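Local coordinates for protein myosin-I heavy chain (Dictyostelium discoideum, PDB 5EJR) that moves along actin as an ATP-driven class VII myosin, acting early in phagocytosis and in adhesion, and is represented here by its C-terminal MyTH4-FERM tail domain, at residues T230-R233 / E234-T238; S499-Q502 / F503-Q507. One frame throughout, in Å; residues are numbered along the deposited sequence.

Contact 1 of 2, residues T230-R233 / E234-T238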
# COMPACT_ATOMS: atom_id res chain seq x y z
N THR A 230 -3.84 3.96 -9.17
CA THR A 230 -3.91 2.50 -9.30
C THR A 230 -4.16 1.83 -7.94
O THR A 230 -3.44 2.09 -6.97
CB THR A 230 -2.69 1.94 -10.03
OG1 THR A 230 -2.62 2.56 -11.32
CG2 THR A 230 -2.75 0.41 -10.21
N THR A 231 -5.17 0.94 -7.89
CA THR A 231 -5.44 0.17 -6.68
C THR A 231 -4.61 -1.12 -6.68
O THR A 231 -4.16 -1.60 -7.73
CB THR A 231 -6.92 -0.18 -6.54
OG1 THR A 231 -7.28 -1.03 -7.63
CG2 THR A 231 -7.82 1.04 -6.43
N ILE A 232 -4.49 -1.74 -5.50
CA ILE A 232 -3.79 -3.01 -5.34
C ILE A 232 -4.52 -4.12 -6.14
O ILE A 232 -3.86 -4.97 -6.73
CB ILE A 232 -3.62 -3.29 -3.81
CG1 ILE A 232 -2.62 -2.26 -3.21
CG2 ILE A 232 -3.22 -4.77 -3.49
CD1 ILE A 232 -1.07 -2.42 -3.54
N ARG A 233 -5.86 -4.01 -6.26
CA ARG A 233 -6.65 -4.98 -7.03
C ARG A 233 -6.28 -4.93 -8.50
O ARG A 233 -6.09 -5.99 -9.10
CB ARG A 233 -8.16 -4.79 -6.84
CG ARG A 233 -9.02 -5.85 -7.55
CD ARG A 233 -8.89 -7.26 -6.95
NE ARG A 233 -8.02 -8.14 -7.75
CZ ARG A 233 -7.61 -9.35 -7.37
NH1 ARG A 233 -7.95 -9.83 -6.18
NH2 ARG A 233 -6.85 -10.07 -8.16
N GLU A 234 -6.12 -3.71 -9.06
CA GLU A 234 -5.73 -3.52 -10.46
C GLU A 234 -4.32 -4.02 -10.75
O GLU A 234 -4.14 -4.67 -11.78
CB GLU A 234 -5.88 -2.04 -10.91
CG GLU A 234 -7.33 -1.56 -10.91
CD GLU A 234 -7.57 -0.06 -10.96
OE1 GLU A 234 -6.68 0.71 -10.53
OE2 GLU A 234 -8.66 0.35 -11.41
N ILE A 235 -3.32 -3.74 -9.88
CA ILE A 235 -1.98 -4.27 -10.11
C ILE A 235 -1.94 -5.79 -9.96
O ILE A 235 -1.17 -6.42 -10.68
CB ILE A 235 -0.79 -3.64 -9.35
CG1 ILE A 235 -1.03 -3.57 -7.84
CG2 ILE A 235 -0.37 -2.28 -9.93
CD1 ILE A 235 0.22 -3.94 -7.06
N THR A 236 -2.73 -6.38 -9.01
CA THR A 236 -2.78 -7.84 -8.86
C THR A 236 -3.28 -8.43 -10.18
O THR A 236 -2.69 -9.37 -10.69
CB THR A 236 -3.68 -8.28 -7.67
OG1 THR A 236 -3.23 -7.67 -6.46
CG2 THR A 236 -3.68 -9.78 -7.48
N ASP A 237 -4.34 -7.84 -10.75
CA ASP A 237 -4.93 -8.28 -12.02
C ASP A 237 -3.94 -8.25 -13.19
O ASP A 237 -3.84 -9.24 -13.93
CB ASP A 237 -6.17 -7.45 -12.34
CG ASP A 237 -7.37 -7.81 -11.49
OD1 ASP A 237 -7.19 -8.54 -10.49
OD2 ASP A 237 -8.48 -7.35 -11.82
N THR A 238 -3.17 -7.16 -13.31
CA THR A 238 -2.21 -7.00 -14.39
C THR A 238 -1.02 -7.96 -14.25
O THR A 238 -0.72 -8.66 -15.21
CB THR A 238 -1.77 -5.52 -14.57
OG1 THR A 238 -0.90 -5.11 -13.50
CG2 THR A 238 -2.95 -4.56 -14.68
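The first turn of helix 232-243 starts with I235 N bonded to T231 O at 3.1 Å, and T236 and D237 then donate in the same i to i+4 pattern to I232 O and R233 O. T231 is the N-cap. Its OG1, set between backbone N and carbonyl carbon (chi1 64°), accepts from E234 N at 3.3 Å with an N-H...O angle of 161°. The E234 side chain, extended beyond CG, reaches the start of the helix, where its OE1 accepts the T231 N-H at 3.1 Å, a nearly straight bond that arrives from above the carboxylate plane.

R233, in the first turn, forms a salt bridge with D237, one turn further on. NE and NH2 both close on the single atom OD1 of D237, NH2 at 2.8 Å, and this oxygen sits at the edge of the guanidinium, in its plane, while the two flat groups are 46° apart. T236 lies over one guanidinium face, its methyl CG2 3.3 Å from NH2 of R233. NH1 is taken by the F253 carbonyl, so the group is anchored to a neighbouring strand as well; an alanine here would probably leave the D237 carboxylate and the F253 carbonyl without this partner. T236 OG1 adds a second donor to I232 O at 2.8 Å, from the opposite face of the carbonyl plane to its own N-H.

On the buried side of the helix, I232 CD1 meets I235 CD1 at 4.0 Å, and both isoleucines rest on I255 and I274. The reciprocal T231-E234 bonds define a capping box, here opening the helix of the ubiquitin-like lobe of the FERM domain.

Contact 2 of 2, residues S499-Q502 / F503-Q507. With EDO (1,2-ethanediol), chain E.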
# COMPACT_ATOMS: atom_id res chain seq x y z
N SER A 499 -12.33 -7.20 2.93
CA SER A 499 -12.16 -7.81 1.61
C SER A 499 -12.14 -9.38 1.71
O SER A 499 -12.84 -10.06 0.95
CB SER A 499 -10.89 -7.27 0.95
OG SER A 499 -10.30 -8.21 0.07
N VAL A 500 -11.35 -9.94 2.64
CA VAL A 500 -11.27 -11.41 2.83
C VAL A 500 -12.61 -11.95 3.32
O VAL A 500 -13.12 -12.93 2.75
CB VAL A 500 -10.09 -11.79 3.76
CG1 VAL A 500 -10.12 -13.27 4.11
CG2 VAL A 500 -8.77 -11.42 3.10
N TYR A 501 -13.18 -11.35 4.38
CA TYR A 501 -14.49 -11.78 4.86
C TYR A 501 -15.57 -11.69 3.72
O TYR A 501 -16.28 -12.65 3.49
CB TYR A 501 -14.94 -10.97 6.11
CG TYR A 501 -16.30 -11.42 6.63
CD1 TYR A 501 -17.47 -10.91 6.08
CD2 TYR A 501 -16.40 -12.40 7.61
CE1 TYR A 501 -18.72 -11.38 6.49
CE2 TYR A 501 -17.64 -12.85 8.04
CZ TYR A 501 -18.80 -12.35 7.46
OH TYR A 501 -20.03 -12.77 7.90
N GLN A 502 -15.68 -10.56 3.02
CA GLN A 502 -16.68 -10.43 1.93
C GLN A 502 -16.53 -11.55 0.88
O GLN A 502 -17.53 -12.18 0.52
CB GLN A 502 -16.62 -9.04 1.27
CG GLN A 502 -17.50 -8.87 -0.00
CD GLN A 502 -18.99 -9.09 0.20
OE1 GLN A 502 -19.70 -9.49 -0.73
NE2 GLN A 502 -19.52 -8.78 1.38
N PHE A 503 -15.29 -11.82 0.45
CA PHE A 503 -15.05 -12.84 -0.58
C PHE A 503 -15.55 -14.20 -0.18
O PHE A 503 -16.31 -14.81 -0.94
CB PHE A 503 -13.57 -12.91 -1.02
CG PHE A 503 -13.34 -13.86 -2.18
CD1 PHE A 503 -13.14 -15.22 -1.96
CD2 PHE A 503 -13.33 -13.39 -3.48
CE1 PHE A 503 -12.95 -16.10 -3.03
CE2 PHE A 503 -13.13 -14.27 -4.55
CZ PHE A 503 -12.94 -15.61 -4.32
N TYR A 504 -15.15 -14.67 0.99
CA TYR A 504 -15.54 -16.01 1.44
C TYR A 504 -17.01 -16.15 1.84
O TYR A 504 -17.64 -17.16 1.51
CB TYR A 504 -14.63 -16.45 2.59
CG TYR A 504 -13.29 -17.02 2.20
CD1 TYR A 504 -13.19 -18.10 1.31
CD2 TYR A 504 -12.12 -16.59 2.82
CE1 TYR A 504 -11.96 -18.69 1.02
CE2 TYR A 504 -10.89 -17.20 2.56
CZ TYR A 504 -10.82 -18.25 1.67
OH TYR A 504 -9.60 -18.83 1.44
N SER A 505 -17.55 -15.16 2.59
CA SER A 505 -18.93 -15.23 3.04
C SER A 505 -19.92 -15.13 1.89
O SER A 505 -21.00 -15.68 1.99
CB SER A 505 -19.21 -14.14 4.08
OG SER A 505 -19.27 -12.86 3.48
N SER A 506 -19.56 -14.41 0.80
CA SER A 506 -20.48 -14.19 -0.32
C SER A 506 -20.68 -15.43 -1.21
O SER A 506 -21.55 -15.40 -2.09
CB SER A 506 -20.05 -12.98 -1.14
OG SER A 506 -18.85 -13.23 -1.86
N GLN A 507 -19.89 -16.51 -0.99
CA GLN A 507 -20.01 -17.74 -1.78
C GLN A 507 -21.24 -18.58 -1.37
O GLN A 507 -21.84 -18.38 -0.31
CB GLN A 507 -18.72 -18.58 -1.71
CG GLN A 507 -17.42 -17.82 -2.03
CD GLN A 507 -17.26 -17.23 -3.42
OE1 GLN A 507 -16.81 -16.08 -3.58
NE2 GLN A 507 -17.53 -18.01 -4.46
C1 EDO E . -7.06 -9.87 0.14
O1 EDO E . -5.93 -9.97 -0.73
C2 EDO E . -7.14 -8.42 0.77
O2 EDO E . -7.69 -7.56 -0.22
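With CG of Y501 anti to the backbone N (chi1 -180°), the phenol ring is brought to S505, one turn later along helix 494-505. S505 CB stands over one face of the Y501 ring, 4.1 Å from its centroid and 27° off the normal, a CH-pi contact. The S505 torsion sets OG between backbone N and carbonyl carbon (chi1 72°), which turns the hydroxyl back to the chain: OG donates to Y501 O at 3.0 Å from above the carbonyl plane. That oxygen already accepts S505 N, also at 3.0 Å but nearly along its C=O axis, so two donors from one residue hold it.

V500 and Y504 run alongside each other in the same direction, CG1 of the valine 4.1 Å from CD2 of the tyrosine; both side chains rest on I440. The Y504 hydroxyl bonds to F299 N, and its ring meets F298 edge-to-face. F298 also stacks on the ring of F503, while Y501 meets F461 edge-to-face. The rings thus join the helix to F298 and F299 and to the loop residue F461.

Near the C-terminal end, S506 N donates to Q502 O at 3.0 Å. At the other end of the contact, S499 OG is hydrogen-bonded to O2 of a 1,2-ethanediol at 2.7 Å, a molecule probably from the crystallisation liquor that is also bonded to E270 N and R297 NE. The S505 hydroxyl returning to the carbonyl one turn back is a local feature of the helix itself. This is the C-terminal helix of the PH-like (PTB-type) lobe of the FERM domain, V500 packing on strands 423-428 and 435-440.

In the fold
Both contacts lie within single helices of one FERM domain, but in different lobes: contact 1 at the N-terminal end of helix 232-243 in the ubiquitin-like lobe, contact 2 near the C-terminal end of helix 494-505 in the PH-like lobe. Their centres are 18 Å apart and their nearest atoms about 7 Å, without touching. Each is partly buried, with four of eight touching residues buried in contact 1 and three of eight in contact 2. Charge and capping dominate the former; aromatic rings and hydroxyls dominate the latter. E270 lies near both: its backbone bonds to R233, and its carboxylate reaches S499 weakly.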